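Local coordinates for NOL1/NOP2/sun family protein (PDB 3M4X) that probably methylates ribosomal RNA, its Rossmann-type methyltransferase domain joined to an N-terminal domain and to C-terminal domains that include an RNA-binding PUA-like one, at residues A84-S89 / K432-F437; N335-E340 / E396-L401. All coordinates share one frame; numbering follows the deposited sequence.

Interaction 1 (A84-S89 / K432-F437); sequences AGYEYS and KIPVGF
Ile433 leans over one face of the Tyr86 ring, and this pairing carries the contact. The two side chains cross obliquely: Ile433 CG1 stands 4.2 Å from the ring centroid, 20° off the normal, a CH-pi contact displaced toward the rim. With CG2 anti to its own backbone N, the second branch of Ile433 runs down to Tyr86 CE1 at 3.4 Å and also meets Ala84 CB, at 3.3 Å a tight pair. Pro434 comes at about a right angle to the tyrosine, its CD 3.4 Å from Tyr86 OH near the ring plane. That hydroxyl is hydrogen-bonded to Pro47 O, which fixes the far end of the ring while its face receives Ile433. Behind Ala84 the helix 80-83 closes in a Schellman motif with Gly85 at C-prime. No direct hydrogen bond joins the segments; instead a water lies within hydrogen-bonding distance of both Pro434 O, at 2.7 Å, and Ala84 O, at 3.3 Å, the latter also reached by Lys46 NZ. Segments of the N-terminal and PUA-like families therefore meet here through apolar and CH-pi contacts, with a water set between two backbone carbonyls that cannot bond to each other.

Interaction 2 (N335-E340 / E396-L401); sequences NDFHYE and ENIPCL
A Schellman motif ends helix 324-336, and the residues of that turn, Phe337 and His338, pack against the 396-401 segment just where it leads into strand 400-403. His338, with positive phi, is the C-prime residue: Tyr339 N returns to Ser334 O, and His338 N makes a weak bond to Asn335 O. Phe337 supplies most of the helix side of the contact. Its CG is anti to the backbone N (chi1 -176°), and its ring lies side by side with Ile398, both side chains pointing the same way. Ile398 CB sits over one face of the ring, 4.0 Å from the centroid and 18° off the normal, a CH-pi contact shifted toward the rim. The two ends of the isoleucine spread from there, CD1 reaching Phe337 CZ at 3.5 Å and CG2 approaching CE2 at 3.7 Å. CG2 also comes close to the backbone, 3.1 Å from Phe337 O. Pro399 meets the phenylalanine at a slant, with CD 3.7 Å from Phe337 CD1, while its CG rests 3.4 Å from Asp336 O. On the more exposed flank, His338 CB lies 3.4 Å from Asn397 O, and the imidazole turns a face back to its own helix end, where Asn335 O stands above the ring centre. No hydrogen bond crosses between the segments, so shape and apolar contact hold them. Phe333 and Phe437 also meet the Phe337 ring, and Ile398 touches Leu427 of strand 426-430, which extends the apolar cluster into the sheet. The arrangement is a Schellman C-terminus whose closing turn packs on the loop that leads into strand 400-403, an outermost strand of the five-stranded sheet.

In the fold
Interactions 1 and 2 reach the same five-stranded sheet, the first through strand 433-441 and the second through the loop running into outermost strand 400-403, with strand 426-430 between the two strands. Their centres lie about 18 Å apart, on the same side of the chain's centre, yet they touch: Phe437 CE2 packs against Phe337 CE1 at 3.4 Å, the rings inclined at about 55°. Interaction 1 closes a long excursion, with 342 residues between its segments, and interaction 2 falls within it, with 55 residues between its own segments. Two earlier parts of the chain, the residues following helix 80-83 and the turn ending helix 324-336, thus pack against this sheet and the loop leading into it, the first contact buried and the second only partly.

Interaction 1 (A84-S89 / K432-F437)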
ATOM      1  N   ALA A  84      -9.169 -11.300   5.858  1.00 28.70           N
ATOM      2  CA  ALA A  84      -8.840 -11.916   4.574  1.00 31.11           C
ATOM      3  C   ALA A  84      -8.417 -10.920   3.515  1.00 32.59           C
ATOM      4  O   ALA A  84      -8.260 -11.298   2.358  1.00 31.85           O
ATOM      5  CB  ALA A  84     -10.013 -12.732   4.058  1.00 30.64           C
ATOM      6  N   GLY A  85      -8.284  -9.652   3.902  1.00 27.19           N
ATOM      7  CA  GLY A  85      -7.809  -8.618   2.995  1.00 24.08           C
ATOM      8  C   GLY A  85      -8.818  -8.057   2.010  1.00 25.61           C
ATOM      9  O   GLY A  85      -8.432  -7.559   0.956  1.00 27.76           O
ATOM     10  N   TYR A  86     -10.103  -8.124   2.349  1.00 29.93           N
ATOM     11  CA  TYR A  86     -11.145  -7.633   1.453  1.00 33.57           C
ATOM     12  C   TYR A  86     -11.420  -6.159   1.704  1.00 32.16           C
ATOM     13  O   TYR A  86     -12.182  -5.524   0.985  1.00 32.61           O
ATOM     14  CB  TYR A  86     -12.434  -8.470   1.593  1.00 27.46           C
ATOM     15  CG  TYR A  86     -12.411  -9.728   0.736  1.00 24.89           C
ATOM     16  CD1 TYR A  86     -11.437 -10.693   0.916  1.00 23.93           C
ATOM     17  CD2 TYR A  86     -13.351  -9.921  -0.271  1.00 21.78           C
ATOM     18  CE1 TYR A  86     -11.401 -11.853   0.104  1.00 28.99           C
ATOM     19  CE2 TYR A  86     -13.337 -11.056  -1.070  1.00 26.24           C
ATOM     20  CZ  TYR A  86     -12.361 -12.017  -0.878  1.00 29.97           C
ATOM     21  OH  TYR A  86     -12.357 -13.129  -1.677  1.00 29.84           O
ATOM     22  N   GLU A  87     -10.803  -5.625   2.744  1.00 28.97           N
ATOM     23  CA  GLU A  87     -10.967  -4.219   3.078  1.00 31.16           C
ATOM     24  C   GLU A  87      -9.674  -3.671   3.602  1.00 33.75           C
ATOM     25  O   GLU A  87      -8.977  -4.333   4.373  1.00 31.12           O
ATOM     26  CB  GLU A  87     -12.047  -4.014   4.132  1.00 30.55           C
ATOM     27  CG  GLU A  87     -13.396  -4.498   3.689  1.00 40.75           C
ATOM     28  CD  GLU A  87     -14.458  -4.274   4.728  1.00 41.91           C
ATOM     29  OE1 GLU A  87     -15.636  -4.320   4.344  1.00 37.55           O
ATOM     30  OE2 GLU A  87     -14.120  -4.046   5.911  1.00 44.45           O
ATOM     31  N   TYR A  88      -9.358  -2.463   3.156  1.00 34.95           N
ATOM     32  CA  TYR A  88      -8.221  -1.718   3.669  1.00 38.13           C
ATOM     33  C   TYR A  88      -8.749  -0.360   4.103  1.00 38.46           C
ATOM     34  O   TYR A  88      -9.311   0.378   3.291  1.00 36.27           O
ATOM     35  CB  TYR A  88      -7.150  -1.536   2.586  1.00 33.48           C
ATOM     36  CG  TYR A  88      -5.796  -1.225   3.157  1.00 37.35           C
ATOM     37  CD1 TYR A  88      -4.868  -2.236   3.363  1.00 39.08           C
ATOM     38  CD2 TYR A  88      -5.446   0.079   3.519  1.00 34.39           C
ATOM     39  CE1 TYR A  88      -3.631  -1.965   3.903  1.00 43.91           C
ATOM     40  CE2 TYR A  88      -4.204   0.357   4.061  1.00 33.97           C
ATOM     41  CZ  TYR A  88      -3.305  -0.673   4.253  1.00 42.51           C
ATOM     42  OH  TYR A  88      -2.068  -0.426   4.790  1.00 52.98           O
ATOM     43  N   SER A  89      -8.606  -0.036   5.380  1.00 40.12           N
ATOM     44  CA  SER A  89      -9.055   1.276   5.839  1.00 44.78           C
ATOM     45  C   SER A  89      -8.016   2.336   5.490  1.00 37.05           C
ATOM     46  O   SER A  89      -6.821   2.138   5.681  1.00 39.21           O
ATOM     47  CB  SER A  89      -9.402   1.281   7.333  1.00 52.19           C
ATOM     48  OG  SER A  89      -8.295   0.900   8.122  1.00 57.87           O
ATOM     49  N   LYS A 432     -17.177 -17.035  -0.518  1.00 36.88           N
ATOM     50  CA  LYS A 432     -16.225 -16.985  -1.627  1.00 35.15           C
ATOM     51  C   LYS A 432     -14.857 -16.458  -1.192  1.00 36.55           C
ATOM     52  O   LYS A 432     -13.962 -16.245  -2.017  1.00 38.16           O
ATOM     53  CB  LYS A 432     -16.787 -16.140  -2.772  1.00 37.65           C
ATOM     54  CG  LYS A 432     -17.881 -16.827  -3.583  1.00 39.19           C
ATOM     55  CD  LYS A 432     -18.287 -15.958  -4.763  1.00 39.46           C
ATOM     56  CE  LYS A 432     -19.534 -16.513  -5.435  1.00 46.22           C
ATOM     57  NZ  LYS A 432     -19.995 -15.651  -6.559  1.00 51.51           N
ATOM     58  N   ILE A 433     -14.698 -16.265   0.111  1.00 33.89           N
ATOM     59  CA  ILE A 433     -13.489 -15.663   0.655  1.00 33.35           C
ATOM     60  C   ILE A 433     -12.507 -16.715   1.145  1.00 35.35           C
ATOM     61  O   ILE A 433     -12.809 -17.455   2.087  1.00 30.28           O
ATOM     62  CB  ILE A 433     -13.805 -14.785   1.860  1.00 30.49           C
ATOM     63  CG1 ILE A 433     -14.892 -13.770   1.529  1.00 26.64           C
ATOM     64  CG2 ILE A 433     -12.542 -14.095   2.358  1.00 31.63           C
ATOM     65  CD1 ILE A 433     -15.444 -13.082   2.768  1.00 31.79           C
ATOM     66  N   PRO A 434     -11.313 -16.769   0.522  1.00 32.76           N
ATOM     67  CA  PRO A 434     -10.240 -17.642   1.011  1.00 31.50           C
ATOM     68  C   PRO A 434      -9.675 -17.057   2.295  1.00 35.18           C
ATOM     69  O   PRO A 434      -9.165 -15.926   2.290  1.00 38.21           O
ATOM     70  CB  PRO A 434      -9.182 -17.584  -0.117  1.00 25.98           C
ATOM     71  CG  PRO A 434      -9.937 -17.124  -1.331  1.00 28.78           C
ATOM     72  CD  PRO A 434     -10.964 -16.144  -0.766  1.00 28.44           C
ATOM     73  N   VAL A 435      -9.760 -17.799   3.392  1.00 30.07           N
ATOM     74  CA  VAL A 435      -9.327 -17.239   4.662  1.00 28.59           C
ATOM     75  C   VAL A 435      -8.031 -17.824   5.193  1.00 33.12           C
ATOM     76  O   VAL A 435      -7.509 -17.347   6.199  1.00 35.70           O
ATOM     77  CB  VAL A 435     -10.426 -17.346   5.728  1.00 31.57           C
ATOM     78  CG1 VAL A 435     -11.680 -16.662   5.227  1.00 26.20           C
ATOM     79  CG2 VAL A 435     -10.722 -18.808   6.062  1.00 33.26           C
ATOM     80  N   GLY A 436      -7.499 -18.844   4.516  1.00 31.28           N
ATOM     81  CA  GLY A 436      -6.302 -19.516   4.999  1.00 27.70           C
ATOM     82  C   GLY A 436      -6.255 -21.011   4.712  1.00 33.88           C
ATOM     83  O   GLY A 436      -7.210 -21.576   4.185  1.00 39.68           O
ATOM     84  N   PHE A 437      -5.138 -21.654   5.058  1.00 28.22           N
ATOM     85  CA  PHE A 437      -5.021 -23.104   4.923  1.00 37.29           C
ATOM     86  C   PHE A 437      -5.434 -23.862   6.184  1.00 39.59           C
ATOM     87  O   PHE A 437      -5.126 -23.453   7.302  1.00 39.99           O
ATOM     88  CB  PHE A 437      -3.589 -23.516   4.558  1.00 38.22           C
ATOM     89  CG  PHE A 437      -3.304 -23.474   3.088  1.00 35.30           C
ATOM     90  CD1 PHE A 437      -2.502 -22.481   2.553  1.00 30.58           C
ATOM     91  CD2 PHE A 437      -3.841 -24.436   2.239  1.00 35.92           C
ATOM     92  CE1 PHE A 437      -2.239 -22.443   1.194  1.00 31.26           C
ATOM     93  CE2 PHE A 437      -3.590 -24.404   0.888  1.00 35.26           C
ATOM     94  CZ  PHE A 437      -2.787 -23.406   0.360  1.00 36.43           C
TER
HETATM   95  O   HOH W   1      -8.326 -14.045   0.536  1.00 31.62           O

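Interaction 2 (N335-E340 / E396-L401)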
ATOM      1  N   ASN A 335       1.339 -30.008  -7.306  1.00 54.39           N
ATOM      2  CA  ASN A 335       0.624 -30.881  -8.225  1.00 55.12           C
ATOM      3  C   ASN A 335      -0.809 -31.158  -7.765  1.00 56.92           C
ATOM      4  O   ASN A 335      -1.755 -30.927  -8.516  1.00 57.12           O
ATOM      5  CB  ASN A 335       1.375 -32.204  -8.427  1.00 49.47           C
ATOM      6  CG  ASN A 335       2.420 -32.131  -9.534  1.00 53.91           C
ATOM      7  OD1 ASN A 335       2.385 -31.249 -10.395  1.00 55.46           O
ATOM      8  ND2 ASN A 335       3.352 -33.077  -9.520  1.00 56.85           N
ATOM      9  N   ASP A 336      -0.974 -31.665  -6.544  1.00 57.29           N
ATOM     10  CA  ASP A 336      -2.319 -31.967  -6.065  1.00 65.12           C
ATOM     11  C   ASP A 336      -3.067 -30.713  -5.614  1.00 60.75           C
ATOM     12  O   ASP A 336      -4.284 -30.738  -5.416  1.00 60.68           O
ATOM     13  CB  ASP A 336      -2.341 -33.085  -5.004  1.00 76.86           C
ATOM     14  CG  ASP A 336      -1.623 -32.716  -3.721  1.00 84.42           C
ATOM     15  OD1 ASP A 336      -1.846 -31.603  -3.193  1.00 89.79           O
ATOM     16  OD2 ASP A 336      -0.857 -33.568  -3.222  1.00 86.38           O
ATOM     17  N   PHE A 337      -2.346 -29.607  -5.482  1.00 53.17           N
ATOM     18  CA  PHE A 337      -3.017 -28.360  -5.157  1.00 49.94           C
ATOM     19  C   PHE A 337      -3.215 -27.515  -6.416  1.00 47.53           C
ATOM     20  O   PHE A 337      -3.907 -26.500  -6.383  1.00 57.22           O
ATOM     21  CB  PHE A 337      -2.274 -27.607  -4.048  1.00 53.17           C
ATOM     22  CG  PHE A 337      -2.969 -26.350  -3.590  1.00 53.39           C
ATOM     23  CD1 PHE A 337      -3.956 -26.402  -2.614  1.00 51.05           C
ATOM     24  CD2 PHE A 337      -2.629 -25.119  -4.135  1.00 48.40           C
ATOM     25  CE1 PHE A 337      -4.591 -25.257  -2.199  1.00 54.60           C
ATOM     26  CE2 PHE A 337      -3.258 -23.967  -3.722  1.00 55.30           C
ATOM     27  CZ  PHE A 337      -4.243 -24.030  -2.749  1.00 56.59           C
ATOM     28  N   HIS A 338      -2.636 -27.961  -7.530  1.00 36.18           N
ATOM     29  CA  HIS A 338      -2.827 -27.312  -8.835  1.00 40.66           C
ATOM     30  C   HIS A 338      -2.478 -25.827  -8.850  1.00 51.13           C
ATOM     31  O   HIS A 338      -3.240 -25.003  -9.363  1.00 51.80           O
ATOM     32  CB  HIS A 338      -4.250 -27.530  -9.382  1.00 45.52           C
ATOM     33  CG  HIS A 338      -4.599 -28.970  -9.584  1.00 46.34           C
ATOM     34  ND1 HIS A 338      -4.448 -29.609 -10.797  1.00 47.66           N
ATOM     35  CD2 HIS A 338      -5.057 -29.904  -8.720  1.00 40.19           C
ATOM     36  CE1 HIS A 338      -4.808 -30.875 -10.670  1.00 45.21           C
ATOM     37  NE2 HIS A 338      -5.176 -31.080  -9.418  1.00 41.23           N
ATOM     38  N   TYR A 339      -1.316 -25.500  -8.292  1.00 55.73           N
ATOM     39  CA  TYR A 339      -0.713 -24.178  -8.461  1.00 55.54           C
ATOM     40  C   TYR A 339       0.619 -24.320  -9.203  1.00 56.80           C
ATOM     41  O   TYR A 339       1.413 -25.206  -8.893  1.00 56.14           O
ATOM     42  CB  TYR A 339      -0.483 -23.505  -7.102  1.00 53.34           C
ATOM     43  CG  TYR A 339       0.260 -22.185  -7.187  1.00 50.94           C
ATOM     44  CD1 TYR A 339      -0.431 -20.979  -7.252  1.00 42.39           C
ATOM     45  CD2 TYR A 339       1.652 -22.147  -7.213  1.00 49.09           C
ATOM     46  CE1 TYR A 339       0.243 -19.777  -7.338  1.00 48.80           C
ATOM     47  CE2 TYR A 339       2.332 -20.947  -7.298  1.00 49.16           C
ATOM     48  CZ  TYR A 339       1.623 -19.768  -7.362  1.00 47.55           C
ATOM     49  OH  TYR A 339       2.291 -18.571  -7.447  1.00 47.44           O
ATOM     50  N   GLU A 340       0.856 -23.453 -10.179  1.00 59.17           N
ATOM     51  CA  GLU A 340       2.131 -23.440 -10.884  1.00 62.78           C
ATOM     52  C   GLU A 340       2.792 -22.061 -10.800  1.00 58.16           C
ATOM     53  O   GLU A 340       2.174 -21.044 -11.111  1.00 51.74           O
ATOM     54  CB  GLU A 340       1.933 -23.855 -12.341  1.00 68.42           C
ATOM     55  CG  GLU A 340       3.221 -23.995 -13.137  1.00 71.88           C
ATOM     56  CD  GLU A 340       3.055 -24.881 -14.366  1.00 79.17           C
ATOM     57  OE1 GLU A 340       1.904 -25.079 -14.823  1.00 79.96           O
ATOM     58  OE2 GLU A 340       4.078 -25.387 -14.873  1.00 81.29           O
ATOM     59  N   GLU A 396     -11.981 -22.385  -8.227  1.00 37.35           N
ATOM     60  CA  GLU A 396     -12.464 -23.591  -8.900  1.00 41.35           C
ATOM     61  C   GLU A 396     -11.357 -24.621  -9.109  1.00 39.78           C
ATOM     62  O   GLU A 396     -11.632 -25.801  -9.303  1.00 39.85           O
ATOM     63  CB  GLU A 396     -13.103 -23.253 -10.253  1.00 40.21           C
ATOM     64  CG  GLU A 396     -12.208 -22.455 -11.198  1.00 49.07           C
ATOM     65  CD  GLU A 396     -12.436 -20.948 -11.086  1.00 58.61           C
ATOM     66  OE1 GLU A 396     -12.430 -20.400  -9.954  1.00 51.68           O
ATOM     67  OE2 GLU A 396     -12.629 -20.309 -12.140  1.00 66.77           O
ATOM     68  N   ASN A 397     -10.111 -24.165  -9.036  1.00 39.38           N
ATOM     69  CA  ASN A 397      -8.970 -24.937  -9.493  1.00 35.19           C
ATOM     70  C   ASN A 397      -8.244 -25.710  -8.406  1.00 36.17           C
ATOM     71  O   ASN A 397      -7.415 -26.559  -8.709  1.00 34.50           O
ATOM     72  CB  ASN A 397      -7.965 -23.997 -10.175  1.00 45.48           C
ATOM     73  CG  ASN A 397      -8.485 -23.428 -11.483  1.00 54.08           C
ATOM     74  OD1 ASN A 397      -9.292 -24.054 -12.172  1.00 60.66           O
ATOM     75  ND2 ASN A 397      -8.011 -22.242 -11.840  1.00 54.85           N
ATOM     76  N   ILE A 398      -8.513 -25.389  -7.146  1.00 34.98           N
ATOM     77  CA  ILE A 398      -7.763 -25.975  -6.037  1.00 32.52           C
ATOM     78  C   ILE A 398      -8.684 -26.655  -5.031  1.00 32.06           C
ATOM     79  O   ILE A 398      -9.873 -26.356  -4.990  1.00 33.32           O
ATOM     80  CB  ILE A 398      -6.970 -24.903  -5.280  1.00 37.70           C
ATOM     81  CG1 ILE A 398      -7.943 -23.915  -4.643  1.00 41.81           C
ATOM     82  CG2 ILE A 398      -5.990 -24.180  -6.216  1.00 36.00           C
ATOM     83  CD1 ILE A 398      -7.262 -22.745  -4.065  1.00 50.50           C
ATOM     84  N   PRO A 399      -8.129 -27.571  -4.213  1.00 30.10           N
ATOM     85  CA  PRO A 399      -8.892 -28.248  -3.155  1.00 33.36           C
ATOM     86  C   PRO A 399      -9.357 -27.252  -2.093  1.00 35.73           C
ATOM     87  O   PRO A 399      -8.545 -26.575  -1.444  1.00 38.87           O
ATOM     88  CB  PRO A 399      -7.881 -29.243  -2.559  1.00 32.60           C
ATOM     89  CG  PRO A 399      -6.878 -29.450  -3.633  1.00 37.27           C
ATOM     90  CD  PRO A 399      -6.755 -28.089  -4.305  1.00 27.76           C
ATOM     91  N   CYS A 400     -10.669 -27.159  -1.944  1.00 28.00           N
ATOM     92  CA  CYS A 400     -11.285 -26.203  -1.044  1.00 32.08           C
ATOM     93  C   CYS A 400     -12.133 -26.900  -0.004  1.00 34.85           C
ATOM     94  O   CYS A 400     -12.757 -27.920  -0.278  1.00 39.56           O
ATOM     95  CB  CYS A 400     -12.184 -25.257  -1.839  1.00 28.11           C
ATOM     96  SG  CYS A 400     -11.294 -24.110  -2.859  1.00 42.13           S
ATOM     97  N   LEU A 401     -12.186 -26.321   1.183  1.00 36.33           N
ATOM     98  CA  LEU A 401     -13.075 -26.810   2.223  1.00 36.16           C
ATOM     99  C   LEU A 401     -13.900 -25.611   2.696  1.00 32.27           C
ATOM    100  O   LEU A 401     -13.432 -24.787   3.476  1.00 30.37           O
ATOM    101  CB  LEU A 401     -12.236 -27.448   3.340  1.00 36.20           C
ATOM    102  CG  LEU A 401     -12.689 -27.829   4.758  1.00 37.92           C
ATOM    103  CD1 LEU A 401     -14.101 -27.389   5.125  1.00 35.84           C
ATOM    104  CD2 LEU A 401     -12.494 -29.308   4.973  1.00 29.57           C
TER